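Local coordinates for protein putative laminarinase (PDB 2W39) that probably hydrolyses beta-1,3-linked glucans such as laminarin, as an extracellular glycoside hydrolase family 16 enzyme of a white-rot fungus, at residues A[5-10]-A[76-81]; A[85-90]-A[292-297]. One frame throughout, in Å; residues are numbered along the deposited sequence.

Contact 1: residues A[5-10]-A[76-81]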
loop_
_atom_site.group_PDB
_atom_site.type_symbol
_atom_site.label_atom_id
_atom_site.label_comp_id
_atom_site.label_asym_id
_atom_site.label_seq_id
_atom_site.Cartn_x
_atom_site.Cartn_y
_atom_site.Cartn_z
ATOM N N LEU A 5 -8.596 14.519 -14.035
ATOM C CA LEU A 5 -8.701 13.070 -14.051
ATOM C C LEU A 5 -7.948 12.465 -15.220
ATOM O O LEU A 5 -8.076 12.923 -16.368
ATOM C CB LEU A 5 -10.175 12.684 -14.113
ATOM C CG LEU A 5 -10.538 11.242 -13.841
ATOM C CD1 LEU A 5 -10.126 10.812 -12.410
ATOM C CD2 LEU A 5 -12.039 11.080 -14.063
ATOM N N GLU A 6 -7.175 11.428 -14.919
ATOM C CA GLU A 6 -6.392 10.668 -15.892
ATOM C C GLU A 6 -6.912 9.228 -15.999
ATOM O O GLU A 6 -6.960 8.663 -17.090
ATOM C CB GLU A 6 -4.905 10.710 -15.481
ATOM C CG GLU A 6 -3.943 9.884 -16.306
ATOM C CD GLU A 6 -3.844 10.309 -17.755
ATOM O OE1 GLU A 6 -4.221 11.436 -18.114
ATOM O OE2 GLU A 6 -3.345 9.490 -18.553
ATOM N N ASP A 7 -7.260 8.629 -14.861
ATOM C CA ASP A 7 -7.796 7.269 -14.794
ATOM C C ASP A 7 -8.811 7.186 -13.686
ATOM O O ASP A 7 -8.602 7.715 -12.599
ATOM C CB ASP A 7 -6.687 6.252 -14.526
ATOM C CG ASP A 7 -5.697 6.165 -15.657
ATOM O OD1 ASP A 7 -6.044 5.580 -16.710
ATOM O OD2 ASP A 7 -4.569 6.685 -15.511
ATOM N N ASN A 8 -9.906 6.500 -13.967
ATOM C CA ASN A 8 -10.957 6.298 -13.010
ATOM C C ASN A 8 -11.231 4.810 -12.946
ATOM O O ASN A 8 -11.872 4.261 -13.854
ATOM C CB ASN A 8 -12.219 7.048 -13.454
ATOM C CG ASN A 8 -13.324 6.970 -12.427
ATOM O OD1 ASN A 8 -13.100 6.562 -11.286
ATOM N ND2 ASN A 8 -14.536 7.333 -12.830
ATOM N N TRP A 9 -10.745 4.153 -11.894
ATOM C CA TRP A 9 -10.875 2.713 -11.797
ATOM C C TRP A 9 -11.854 2.308 -10.712
ATOM O O TRP A 9 -11.631 2.577 -9.529
ATOM C CB TRP A 9 -9.512 2.090 -11.545
ATOM C CG TRP A 9 -8.450 2.400 -12.575
ATOM C CD1 TRP A 9 -8.566 2.352 -13.937
ATOM C CD2 TRP A 9 -7.092 2.759 -12.301
ATOM N NE1 TRP A 9 -7.356 2.665 -14.519
ATOM C CE2 TRP A 9 -6.433 2.907 -13.537
ATOM C CE3 TRP A 9 -6.379 2.999 -11.121
ATOM C CZ2 TRP A 9 -5.087 3.260 -13.629
ATOM C CZ3 TRP A 9 -5.042 3.331 -11.211
ATOM C CH2 TRP A 9 -4.409 3.471 -12.460
ATOM N N VAL A 10 -12.934 1.660 -11.141
ATOM C CA VAL A 10 -13.960 1.135 -10.248
ATOM C C VAL A 10 -14.333 -0.269 -10.716
ATOM O O VAL A 10 -14.520 -0.502 -11.918
ATOM C CB VAL A 10 -15.224 2.038 -10.288
ATOM C CG1 VAL A 10 -16.365 1.439 -9.464
ATOM C CG2 VAL A 10 -14.894 3.455 -9.802
ATOM N N SER A 76 -0.749 -1.565 -12.006
ATOM C CA SER A 76 -1.316 -0.777 -13.108
ATOM C C SER A 76 -0.502 -0.993 -14.369
ATOM O O SER A 76 0.722 -1.086 -14.325
ATOM C CB SER A 76 -1.385 0.719 -12.771
ATOM O OG SER A 76 -0.095 1.287 -12.580
ATOM N N ILE A 77 -1.178 -1.028 -15.508
ATOM C CA ILE A 77 -0.471 -1.108 -16.785
ATOM C C ILE A 77 0.243 0.229 -17.044
ATOM O O ILE A 77 1.393 0.255 -17.477
ATOM C CB ILE A 77 -1.434 -1.519 -17.923
ATOM C CG1 ILE A 77 -1.881 -2.971 -17.719
ATOM C CG2 ILE A 77 -0.761 -1.346 -19.292
ATOM C CD1 ILE A 77 -3.065 -3.381 -18.574
ATOM N N LYS A 78 -0.447 1.336 -16.789
ATOM C CA LYS A 78 0.161 2.638 -16.963
ATOM C C LYS A 78 1.172 2.960 -15.880
ATOM O O LYS A 78 1.132 2.406 -14.766
ATOM C CB LYS A 78 -0.917 3.705 -16.990
ATOM C CG LYS A 78 -1.695 3.641 -18.290
ATOM C CD LYS A 78 -2.910 4.523 -18.274
ATOM C CE LYS A 78 -2.558 5.980 -18.310
ATOM N NZ LYS A 78 -3.808 6.772 -18.530
ATOM N N THR A 79 2.086 3.866 -16.217
ATOM C CA THR A 79 3.041 4.406 -15.263
ATOM C C THR A 79 2.820 5.916 -15.124
ATOM O O THR A 79 2.194 6.544 -15.986
ATOM C CB THR A 79 4.487 4.133 -15.688
ATOM O OG1 THR A 79 4.676 4.772 -16.945
ATOM C CG2 THR A 79 4.767 2.655 -15.797
ATOM N N TYR A 80 3.372 6.488 -14.055
ATOM C CA TYR A 80 3.072 7.850 -13.624
ATOM C C TYR A 80 4.318 8.521 -13.088
ATOM O O TYR A 80 5.161 7.888 -12.458
ATOM C CB TYR A 80 1.966 7.858 -12.533
ATOM C CG TYR A 80 0.718 7.160 -13.010
ATOM C CD1 TYR A 80 -0.217 7.835 -13.795
ATOM C CD2 TYR A 80 0.505 5.809 -12.740
ATOM C CE1 TYR A 80 -1.329 7.192 -14.298
ATOM C CE2 TYR A 80 -0.605 5.155 -13.235
ATOM C CZ TYR A 80 -1.532 5.849 -14.002
ATOM O OH TYR A 80 -2.639 5.188 -14.485
ATOM N N THR A 81 4.406 9.830 -13.317
ATOM C CA THR A 81 5.480 10.653 -12.752
ATOM C C THR A 81 4.826 11.685 -11.815
ATOM O O THR A 81 4.507 11.341 -10.673
ATOM C CB THR A 81 6.384 11.275 -13.836
ATOM O OG1 THR A 81 5.584 12.065 -14.726
ATOM C CG2 THR A 81 7.114 10.164 -14.619
#
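Lys-78 brings its ammonium group between two carboxylates, those of Glu-6 and Asp-7, and forms a salt bridge with each. NZ donates to Glu-6 OE2 at 2.8 Å, meeting that oxygen on its anti side and 31° out of the carboxylate plane. Asp-7 is gripped through both oxygens: Lys-78 NZ lies 3.1 Å from both OD1 and OD2, on the syn side of each, the two side chains reaching tip to tip. The lysine chain bends at chi3 (70°), which turns CE back toward Asp-7 OD2 and Glu-6 OE2.

Asp-7 OD2 has a second donor. Tyr-80 OH donates to Asp-7 OD2 at 2.6 Å from above the carboxylate plane, with the phenol ring and carboxylate 85° apart. The same hydroxyl sits at the rim of the Trp-9 indole, 3.2 Å from CH2, while Asp-7 CB lies over one face of that indole, toward its rim. Within the 76-81 segment, Ser-76 OG donates to Lys-78 O at 2.7 Å and accepts from the backbone N of Ile-247, pinning the start of the loop.

Glu-6 and Asp-7 can point toward the same lysine because they share a classic beta bulge opposite Val-296. Two acids around one ammonium group, with a phenol hydroxyl added, would favour a charged lysine and a deprotonated Asp-7, and fasten the 76-81 loop, through side chains, to strand 2-9.

Contact 2: residues A[85-90]-A[292-297]; sequences AVFDVR and ASVRVY
Phe-87 and Val-294 form a non-hydrogen-bonded pair of antiparallel strands, their side chains side by side and pointing the same way. Val-294 CG1 lies over one face of the Phe-87 ring, 4.3 Å from its centroid and offset toward the rim, a CH-pi contact; CG2 touches CD1 of the ring at 3.7 Å. Phe-87 CG stands anti to the carbonyl carbon (chi1 -59°), which sets the root of the ring alongside Val-294. Ala-85 and Val-296 share this face, which packs on Ile-247 of strand 246-253.

Val-86, on the opposite face, and Tyr-297 cross obliquely, with Val-86 CG2 4.1 Å from Tyr-297 CE1. Val-86 and Arg-295 are joined by two backbone hydrogen bonds. Ser-293 OG lies over one face of the Arg-295 guanidinium, toward its rim, whose NE donates to Asn-8, and touches Asp-88 CB at 3.4 Å. One water links Ser-293 OG to Val-86 O; another links it to Asp-88 OD2, while Asp-88 OD1 forms a salt bridge with Arg-203.

At the corner, Ala-292 CB sits over the centre of the Arg-90 guanidinium, 3.5 Å from CZ. NH1 forms a salt bridge with Asp-290 and NH2 bonds Asp-50 O. A leucine in place of Arg-90 would probably leave Asp-290 without its charged mate and Ala-292 CB without its flat cover.

Ala-292 and Ser-293 both face Asp-88, a classic beta bulge where the chain turns. An antiparallel pair with one apolar face packed on a second sheet is characteristic of the beta-sandwich of family 16 hydrolases.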
loop_
_atom_site.group_PDB
_atom_site.type_symbol
_atom_site.label_atom_id
_atom_site.label_comp_id
_atom_site.label_asym_id
_atom_site.label_seq_id
_atom_site.Cartn_x
_atom_site.Cartn_y
_atom_site.Cartn_z
ATOM N N ALA A 85 -2.737 10.230 -6.812
ATOM C CA ALA A 85 -3.490 8.966 -6.773
ATOM C C ALA A 85 -4.343 8.962 -5.515
ATOM O O ALA A 85 -3.847 9.248 -4.424
ATOM C CB ALA A 85 -2.535 7.755 -6.778
ATOM N N VAL A 86 -5.625 8.638 -5.676
ATOM C CA VAL A 86 -6.574 8.638 -4.567
ATOM C C VAL A 86 -7.204 7.257 -4.455
ATOM O O VAL A 86 -7.781 6.756 -5.423
ATOM C CB VAL A 86 -7.687 9.696 -4.751
ATOM C CG1 VAL A 86 -8.590 9.722 -3.521
ATOM C CG2 VAL A 86 -7.066 11.079 -5.002
ATOM N N PHE A 87 -7.120 6.671 -3.267
ATOM C CA PHE A 87 -7.593 5.321 -2.963
ATOM C C PHE A 87 -8.740 5.423 -1.968
ATOM O O PHE A 87 -8.539 5.894 -0.850
ATOM C CB PHE A 87 -6.463 4.468 -2.329
ATOM C CG PHE A 87 -5.221 4.318 -3.179
ATOM C CD1 PHE A 87 -4.949 3.120 -3.831
ATOM C CD2 PHE A 87 -4.321 5.367 -3.313
ATOM C CE1 PHE A 87 -3.793 2.978 -4.609
ATOM C CE2 PHE A 87 -3.166 5.229 -4.103
ATOM C CZ PHE A 87 -2.908 4.045 -4.758
ATOM N N ASP A 88 -9.926 4.996 -2.389
ATOM C CA ASP A 88 -11.115 4.970 -1.520
ATOM C C ASP A 88 -11.251 3.522 -1.064
ATOM O O ASP A 88 -11.647 2.660 -1.855
ATOM C CB ASP A 88 -12.349 5.472 -2.283
ATOM C CG ASP A 88 -13.602 5.504 -1.442
ATOM O OD1 ASP A 88 -13.589 5.036 -0.295
ATOM O OD2 ASP A 88 -14.622 5.997 -1.959
ATOM N N VAL A 89 -10.865 3.257 0.183
ATOM C CA VAL A 89 -10.656 1.890 0.662
ATOM C C VAL A 89 -11.624 1.591 1.806
ATOM O O VAL A 89 -11.575 2.231 2.853
ATOM C CB VAL A 89 -9.216 1.703 1.161
ATOM C CG1 VAL A 89 -9.018 0.271 1.646
ATOM C CG2 VAL A 89 -8.193 2.050 0.055
ATOM N N ARG A 90 -12.506 0.623 1.589
ATOM C CA ARG A 90 -13.484 0.211 2.601
ATOM C C ARG A 90 -12.854 -0.710 3.653
ATOM O O ARG A 90 -13.273 -0.699 4.809
ATOM C CB ARG A 90 -14.681 -0.497 1.953
ATOM C CG ARG A 90 -15.398 0.363 0.920
ATOM C CD ARG A 90 -16.718 -0.304 0.512
ATOM N NE ARG A 90 -17.404 0.385 -0.583
ATOM C CZ ARG A 90 -17.383 0.007 -1.856
ATOM N NH1 ARG A 90 -16.674 -1.038 -2.256
ATOM N NH2 ARG A 90 -18.077 0.702 -2.749
ATOM N N ALA A 292 -13.311 0.783 -3.170
ATOM C CA ALA A 292 -14.422 1.431 -3.865
ATOM C C ALA A 292 -13.969 2.082 -5.172
ATOM O O ALA A 292 -14.709 2.058 -6.171
ATOM C CB ALA A 292 -15.086 2.475 -2.947
ATOM N N SER A 293 -12.774 2.680 -5.170
ATOM C CA SER A 293 -12.235 3.302 -6.374
ATOM C C SER A 293 -10.768 3.607 -6.167
ATOM O O SER A 293 -10.300 3.806 -5.025
ATOM C CB SER A 293 -12.971 4.605 -6.721
ATOM O OG SER A 293 -12.863 5.547 -5.674
ATOM N N VAL A 294 -10.052 3.678 -7.286
ATOM C CA VAL A 294 -8.723 4.294 -7.333
ATOM C C VAL A 294 -8.765 5.261 -8.504
ATOM O O VAL A 294 -9.144 4.862 -9.610
ATOM C CB VAL A 294 -7.578 3.274 -7.483
ATOM C CG1 VAL A 294 -6.236 3.993 -7.629
ATOM C CG2 VAL A 294 -7.542 2.318 -6.283
ATOM N N ARG A 295 -8.424 6.526 -8.259
ATOM C CA ARG A 295 -8.453 7.547 -9.292
ATOM C C ARG A 295 -7.093 8.195 -9.366
ATOM O O ARG A 295 -6.458 8.468 -8.347
ATOM C CB ARG A 295 -9.526 8.592 -8.991
ATOM C CG ARG A 295 -10.926 7.967 -9.031
ATOM C CD ARG A 295 -12.068 8.953 -8.900
ATOM N NE ARG A 295 -13.351 8.239 -9.011
ATOM C CZ ARG A 295 -14.193 8.006 -8.003
ATOM N NH1 ARG A 295 -13.931 8.452 -6.782
ATOM N NH2 ARG A 295 -15.316 7.327 -8.220
ATOM N N VAL A 296 -6.653 8.440 -10.593
ATOM C CA VAL A 296 -5.377 9.099 -10.813
ATOM C C VAL A 296 -5.637 10.381 -11.584
ATOM O O VAL A 296 -6.471 10.402 -12.495
ATOM C CB VAL A 296 -4.396 8.205 -11.583
ATOM C CG1 VAL A 296 -3.056 8.927 -11.752
ATOM C CG2 VAL A 296 -4.194 6.872 -10.846
ATOM N N TYR A 297 -4.910 11.428 -11.205
ATOM C CA TYR A 297 -5.018 12.751 -11.802
ATOM C C TYR A 297 -3.632 13.180 -12.250
ATOM O O TYR A 297 -2.627 12.874 -11.611
ATOM C CB TYR A 297 -5.515 13.761 -10.763
ATOM C CG TYR A 297 -6.889 13.458 -10.226
ATOM C CD1 TYR A 297 -7.075 12.488 -9.241
ATOM C CD2 TYR A 297 -7.996 14.170 -10.674
ATOM C CE1 TYR A 297 -8.344 12.223 -8.741
ATOM C CE2 TYR A 297 -9.258 13.912 -10.177
ATOM C CZ TYR A 297 -9.428 12.930 -9.212
ATOM O OH TYR A 297 -10.685 12.664 -8.695
HETATM O O HOH W 1 -10.676 7.115 -5.278
HETATM O O HOH W 2 -15.218 5.916 -4.583
#

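In the fold
Both segments of contact 1 precede those of contact 2 along the chain, and their centres lie 10 Å apart on the same side of the molecule's centre. Strand 288-297 is the common element: strand 2-9 runs antiparallel along one edge of it and strand 83-89 along the other, all in one antiparallel sheet. The two contacts meet directly, with Glu-6 N probably hydrogen-bonded to Val-296 O and Tyr-80 CE1 packed on Val-296 CG1. The 76-81 loop leads from strand 69-76 of the second sheet to strand 83-89 of the first, so contact 1 lies at a crossing between the sheets, while contact 2 joins a strand from the first third of the chain to its C-terminal strand.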